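Local coordinates for protein myosin-I heavy chain (Dictyostelium discoideum, PDB 5EJY) that is an actin-based class VII motor with ATPase activity that takes part in adhesion and the early steps of phagocytosis, represented here by its first MyTH4-FERM tail unit, at residues 53-58 and 98-103; 94-99 and 134-139. All blocks are in the same frame, centred on the assembly; numbering follows the deposited sequence.

Contact 1. Residues 53-58 and 98-103; sequences AEQTKV and IESLRD
Gln55 and Ser100 supply the polar half of this contact. The Ser100 hydroxyl donates to OE1 of Gln55, although the 2.5 Å from OG to OE1 is shorter than such a bond normally runs, so its exact length is doubtful. Ser100 can reach because its OG sits between its own backbone N and carbonyl carbon (chi1 57°), while the glutamine chain runs extended beyond CG and carries its amide across from the helix. At the other end of the same amide, NE2 is bonded to Asp52, just before the segment, and the two partners together probably limit how the amide can turn.

Both segments belong to the helical MyTH4 domain: residues 53-58 open helix 53-70, and residues 98-103 form the turn that leaves helix 81-97 and enters helix 102-112. Within that turn Leu101 N bonds to Ile98 O at 3.0 Å, and Ile98, Ser100 and Leu101 all meet Gln55.

Van der Waals contacts flank the amide. CG2 of Ile98 comes within 3.7 Å of Gln55 OE1, the two side chains sliding past each other in opposite directions. Leu101 splits its branches: CD2 lies 3.6 Å from the Gln55 carbonyl O and also near Gln55 CB, whereas CD1 makes the apolar pair, meeting CG1 of Val58 at 3.9 Å, the valine and leucine side chains crossing at about a right angle.

Contact 2. Residues 94-99 and 134-139; sequences KGLAIE and STFPPT
Leu96 and Phe136 mark the closest backbone approach, their CA atoms 6.1 Å apart, where the last turn of helix 81-97 faces the irregular loop between helices 119-133 and 143-155. Farther along, Glu99 and Thr139 pair more loosely, with CA atoms 7.9 Å apart. No hydrogen bond joins the two segments.

The phenyl ring of Phe136 carries the contact. A chi1 of 52° sets CG between the backbone N and the carbonyl carbon, turned toward the helix, and the ring beyond reaches the helix backbone itself: the carbonyl carbon of Gly95 lies over one face, offset toward the rim and 3.5 Å from CE2. Leu96 N is 3.4 Å from the same CE2, approaching obliquely. Such closeness depends on Gly95, since a CB there would collide with Phe136 CZ. Leu96 adds CB beside CD2 of the ring, at 4.1 Å, and turns its CD1 to the carbonyl O of Thr135, 3.8 Å away. An alanine in place of Phe136 would probably open a gap against the bare helix backbone at Gly95 and deprive Leu96 of the ring beside its CB.

At the far end Thr139 offers its methyl, CG2, to OE2 of Glu99 at 3.8 Å, while its hydroxyl probably bonds to Asp103. Arg102, whose side chain also touches Phe136, bonds to the carbonyl oxygens of Gly95 and Leu96 at the helix end. Across the contact, therefore, this corner of the MyTH4 domain is held by van der Waals packing, while Arg102 and Asp103 of helix 102-112 add polar links to the helix end and the loop.

In the fold
Contacts 1 and 2 lie with their centres about 11 Å apart, on the same side of the chain's centre and inside one MyTH4 domain. In chain order come helix 53-70, the end of helix 81-97, the turn into helix 102-112 and the loop after helix 119-133. The segments overlap at Ile98 and Glu99, Ile98 serving contact 1 and Glu99 contact 2, while the loop packs mainly on the end of helix 81-97. Residues of helix 102-112 also connect the two contacts directly. The end of helix 81-97 and the start of helix 102-112 thus sit between helix 53-70 and the 134-139 loop, which are far apart in sequence.

Contact 1. Residues 53-58 and 98-103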
loop_
_atom_site.group_PDB
_atom_site.type_symbol
_atom_site.label_atom_id
_atom_site.label_comp_id
_atom_site.label_asym_id
_atom_site.label_seq_id
_atom_site.Cartn_x
_atom_site.Cartn_y
_atom_site.Cartn_z
ATOM N N ALA A 53 24.831 -24.229 -10.657
ATOM C CA ALA A 53 24.195 -25.538 -10.760
ATOM C C ALA A 53 22.832 -25.591 -10.070
ATOM O O ALA A 53 21.933 -26.311 -10.514
ATOM C CB ALA A 53 25.109 -26.616 -10.204
ATOM N N GLU A 54 22.683 -24.842 -8.979
ATOM C CA GLU A 54 21.412 -24.806 -8.259
ATOM C C GLU A 54 20.316 -24.134 -9.083
ATOM O O GLU A 54 19.159 -24.534 -9.014
ATOM C CB GLU A 54 21.562 -24.108 -6.898
ATOM C CG GLU A 54 20.240 -23.705 -6.240
ATOM C CD GLU A 54 19.508 -24.873 -5.598
ATOM O OE1 GLU A 54 20.090 -25.979 -5.525
ATOM O OE2 GLU A 54 18.351 -24.680 -5.158
ATOM N N GLN A 55 20.675 -23.106 -9.848
ATOM C CA GLN A 55 19.691 -22.415 -10.675
ATOM C C GLN A 55 19.281 -23.272 -11.860
ATOM O O GLN A 55 18.149 -23.184 -12.337
ATOM C CB GLN A 55 20.200 -21.054 -11.147
ATOM C CG GLN A 55 20.095 -19.970 -10.076
ATOM C CD GLN A 55 20.637 -18.633 -10.528
ATOM O OE1 GLN A 55 20.181 -18.068 -11.526
ATOM N NE2 GLN A 55 21.619 -18.112 -9.794
ATOM N N THR A 56 20.203 -24.101 -12.335
ATOM C CA THR A 56 19.873 -25.047 -13.392
ATOM C C THR A 56 18.822 -26.020 -12.874
ATOM O O THR A 56 17.831 -26.295 -13.548
ATOM C CB THR A 56 21.116 -25.831 -13.853
ATOM O OG1 THR A 56 22.082 -24.922 -14.390
ATOM C CG2 THR A 56 20.742 -26.855 -14.910
ATOM N N LYS A 57 19.035 -26.532 -11.664
ATOM C CA LYS A 57 18.103 -27.473 -11.057
ATOM C C LYS A 57 16.732 -26.842 -10.827
ATOM O O LYS A 57 15.697 -27.459 -11.079
ATOM C CB LYS A 57 18.649 -27.989 -9.718
ATOM C CG LYS A 57 17.687 -28.938 -9.005
ATOM C CD LYS A 57 18.182 -29.337 -7.610
ATOM C CE LYS A 57 18.060 -28.188 -6.607
ATOM N NZ LYS A 57 16.650 -27.925 -6.174
ATOM N N VAL A 58 16.728 -25.611 -10.332
ATOM C CA VAL A 58 15.476 -24.903 -10.095
ATOM C C VAL A 58 14.721 -24.609 -11.407
ATOM O O VAL A 58 13.493 -24.667 -11.454
ATOM C CB VAL A 58 15.727 -23.598 -9.320
ATOM C CG1 VAL A 58 14.449 -22.742 -9.279
ATOM C CG2 VAL A 58 16.221 -23.911 -7.899
ATOM N N ILE A 98 15.355 -13.906 -7.700
ATOM C CA ILE A 98 16.574 -14.311 -8.405
ATOM C C ILE A 98 16.529 -13.787 -9.839
ATOM O O ILE A 98 15.927 -14.401 -10.722
ATOM C CB ILE A 98 16.752 -15.862 -8.384
ATOM C CG1 ILE A 98 16.680 -16.399 -6.944
ATOM C CG2 ILE A 98 18.074 -16.275 -9.016
ATOM C CD1 ILE A 98 16.320 -17.891 -6.855
ATOM N N GLU A 99 17.155 -12.639 -10.067
ATOM C CA GLU A 99 16.998 -11.949 -11.343
ATOM C C GLU A 99 17.494 -12.812 -12.490
ATOM O O GLU A 99 17.021 -12.699 -13.626
ATOM C CB GLU A 99 17.756 -10.622 -11.346
ATOM C CG GLU A 99 17.330 -9.713 -12.481
ATOM C CD GLU A 99 18.421 -8.761 -12.914
ATOM O OE1 GLU A 99 18.752 -7.843 -12.132
ATOM O OE2 GLU A 99 18.950 -8.940 -14.038
ATOM N N SER A 100 18.451 -13.678 -12.194
ATOM C CA SER A 100 19.069 -14.476 -13.241
ATOM C C SER A 100 18.225 -15.684 -13.652
ATOM O O SER A 100 18.646 -16.466 -14.500
ATOM C CB SER A 100 20.484 -14.906 -12.823
ATOM O OG SER A 100 20.456 -15.618 -11.602
ATOM N N LEU A 101 17.044 -15.841 -13.051
ATOM C CA LEU A 101 16.111 -16.872 -13.476
ATOM C C LEU A 101 14.925 -16.283 -14.255
ATOM O O LEU A 101 14.076 -17.008 -14.733
ATOM C CB LEU A 101 15.589 -17.674 -12.281
ATOM C CG LEU A 101 16.481 -18.802 -11.745
ATOM C CD1 LEU A 101 15.935 -19.322 -10.445
ATOM C CD2 LEU A 101 16.585 -19.940 -12.768
ATOM N N ARG A 102 14.858 -14.965 -14.357
ATOM C CA ARG A 102 13.679 -14.337 -14.947
ATOM C C ARG A 102 13.550 -14.678 -16.421
ATOM O O ARG A 102 12.451 -15.033 -16.896
ATOM C CB ARG A 102 13.721 -12.817 -14.748
ATOM C CG ARG A 102 13.578 -12.427 -13.274
ATOM C CD ARG A 102 13.679 -10.944 -13.067
ATOM N NE ARG A 102 13.475 -10.599 -11.661
ATOM C CZ ARG A 102 13.468 -9.360 -11.195
ATOM N NH1 ARG A 102 13.626 -8.346 -12.028
ATOM N NH2 ARG A 102 13.273 -9.133 -9.899
ATOM N N ASP A 103 14.657 -14.575 -17.151
ATOM C CA ASP A 103 14.578 -14.840 -18.601
ATOM C C ASP A 103 14.273 -16.305 -18.865
ATOM O O ASP A 103 13.503 -16.639 -19.769
ATOM C CB ASP A 103 15.833 -14.370 -19.336
ATOM C CG ASP A 103 15.937 -12.853 -19.389
ATOM O OD1 ASP A 103 14.931 -12.159 -19.095
ATOM O OD2 ASP A 103 17.021 -12.349 -19.731
#

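Contact 2. Residues 94-99 and 134-139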
loop_
_atom_site.group_PDB
_atom_site.type_symbol
_atom_site.label_atom_id
_atom_site.label_comp_id
_atom_site.label_asym_id
_atom_site.label_seq_id
_atom_site.Cartn_x
_atom_site.Cartn_y
_atom_site.Cartn_z
ATOM N N LYS A 94 10.638 -17.546 -7.046
ATOM C CA LYS A 94 12.008 -17.737 -7.520
ATOM C C LYS A 94 12.418 -16.591 -8.455
ATOM O O LYS A 94 13.494 -16.015 -8.316
ATOM C CB LYS A 94 12.165 -19.096 -8.209
ATOM C CG LYS A 94 12.052 -20.299 -7.267
ATOM C CD LYS A 94 13.297 -20.467 -6.397
ATOM C CE LYS A 94 13.113 -21.610 -5.395
ATOM N NZ LYS A 94 14.323 -21.789 -4.547
ATOM N N GLY A 95 11.548 -16.247 -9.399
ATOM C CA GLY A 95 11.890 -15.223 -10.381
ATOM C C GLY A 95 12.009 -13.825 -9.796
ATOM O O GLY A 95 12.870 -13.034 -10.208
ATOM N N LEU A 96 11.140 -13.499 -8.841
ATOM C CA LEU A 96 11.179 -12.166 -8.242
ATOM C C LEU A 96 12.487 -11.974 -7.465
ATOM O O LEU A 96 13.121 -10.920 -7.548
ATOM C CB LEU A 96 9.960 -11.923 -7.333
ATOM C CG LEU A 96 9.900 -10.535 -6.679
ATOM C CD1 LEU A 96 9.866 -9.421 -7.750
ATOM C CD2 LEU A 96 8.692 -10.399 -5.724
ATOM N N ALA A 97 12.890 -13.005 -6.730
ATOM C CA ALA A 97 14.067 -12.935 -5.871
ATOM C C ALA A 97 15.395 -13.164 -6.597
ATOM O O ALA A 97 16.443 -12.686 -6.149
ATOM C CB ALA A 97 13.921 -13.932 -4.697
ATOM N N ILE A 98 15.355 -13.906 -7.700
ATOM C CA ILE A 98 16.574 -14.311 -8.405
ATOM C C ILE A 98 16.529 -13.787 -9.839
ATOM O O ILE A 98 15.927 -14.401 -10.722
ATOM C CB ILE A 98 16.752 -15.862 -8.384
ATOM C CG1 ILE A 98 16.680 -16.399 -6.944
ATOM C CG2 ILE A 98 18.074 -16.275 -9.016
ATOM C CD1 ILE A 98 16.320 -17.891 -6.855
ATOM N N GLU A 99 17.155 -12.639 -10.067
ATOM C CA GLU A 99 16.998 -11.949 -11.343
ATOM C C GLU A 99 17.494 -12.812 -12.490
ATOM O O GLU A 99 17.021 -12.699 -13.626
ATOM C CB GLU A 99 17.756 -10.622 -11.346
ATOM C CG GLU A 99 17.330 -9.713 -12.481
ATOM C CD GLU A 99 18.421 -8.761 -12.914
ATOM O OE1 GLU A 99 18.752 -7.843 -12.132
ATOM O OE2 GLU A 99 18.950 -8.940 -14.038
ATOM N N SER A 134 2.950 -9.410 -14.308
ATOM C CA SER A 134 2.435 -8.641 -13.170
ATOM C C SER A 134 3.382 -8.650 -11.968
ATOM O O SER A 134 3.104 -7.998 -10.955
ATOM C CB SER A 134 1.071 -9.196 -12.744
ATOM O OG SER A 134 0.147 -9.181 -13.836
ATOM N N THR A 135 4.479 -9.398 -12.078
ATOM C CA THR A 135 5.411 -9.585 -10.960
ATOM C C THR A 135 6.825 -9.036 -11.222
ATOM O O THR A 135 7.399 -8.356 -10.368
ATOM C CB THR A 135 5.478 -11.077 -10.516
ATOM O OG1 THR A 135 4.147 -11.607 -10.400
ATOM C CG2 THR A 135 6.216 -11.211 -9.142
ATOM N N PHE A 136 7.395 -9.348 -12.386
ATOM C CA PHE A 136 8.713 -8.835 -12.768
ATOM C C PHE A 136 8.855 -8.913 -14.290
ATOM O O PHE A 136 8.224 -9.758 -14.937
ATOM C CB PHE A 136 9.859 -9.644 -12.111
ATOM C CG PHE A 136 9.741 -11.121 -12.323
ATOM C CD1 PHE A 136 10.138 -11.701 -13.526
ATOM C CD2 PHE A 136 9.177 -11.930 -11.345
ATOM C CE1 PHE A 136 9.987 -13.062 -13.745
ATOM C CE2 PHE A 136 9.028 -13.296 -11.550
ATOM C CZ PHE A 136 9.433 -13.861 -12.759
ATOM N N PRO A 137 9.677 -8.033 -14.862
ATOM C CA PRO A 137 9.823 -8.051 -16.314
ATOM C C PRO A 137 10.984 -8.937 -16.754
ATOM O O PRO A 137 11.815 -9.347 -15.940
ATOM C CB PRO A 137 10.107 -6.588 -16.637
ATOM C CG PRO A 137 10.944 -6.137 -15.445
ATOM C CD PRO A 137 10.420 -6.915 -14.248
ATOM N N PRO A 138 11.030 -9.264 -18.058
ATOM C CA PRO A 138 12.237 -9.896 -18.592
ATOM C C PRO A 138 13.393 -8.925 -18.422
ATOM O O PRO A 138 13.152 -7.722 -18.314
ATOM C CB PRO A 138 11.920 -10.057 -20.097
ATOM C CG PRO A 138 10.391 -9.979 -20.189
ATOM C CD PRO A 138 10.006 -9.014 -19.086
ATOM N N THR A 139 14.625 -9.420 -18.410
ATOM C CA THR A 139 15.777 -8.536 -18.367
ATOM C C THR A 139 15.914 -7.822 -19.709
ATOM O O THR A 139 15.256 -8.182 -20.678
ATOM C CB THR A 139 17.095 -9.280 -18.046
ATOM O OG1 THR A 139 17.589 -9.932 -19.221
ATOM C CG2 THR A 139 16.908 -10.302 -16.923
#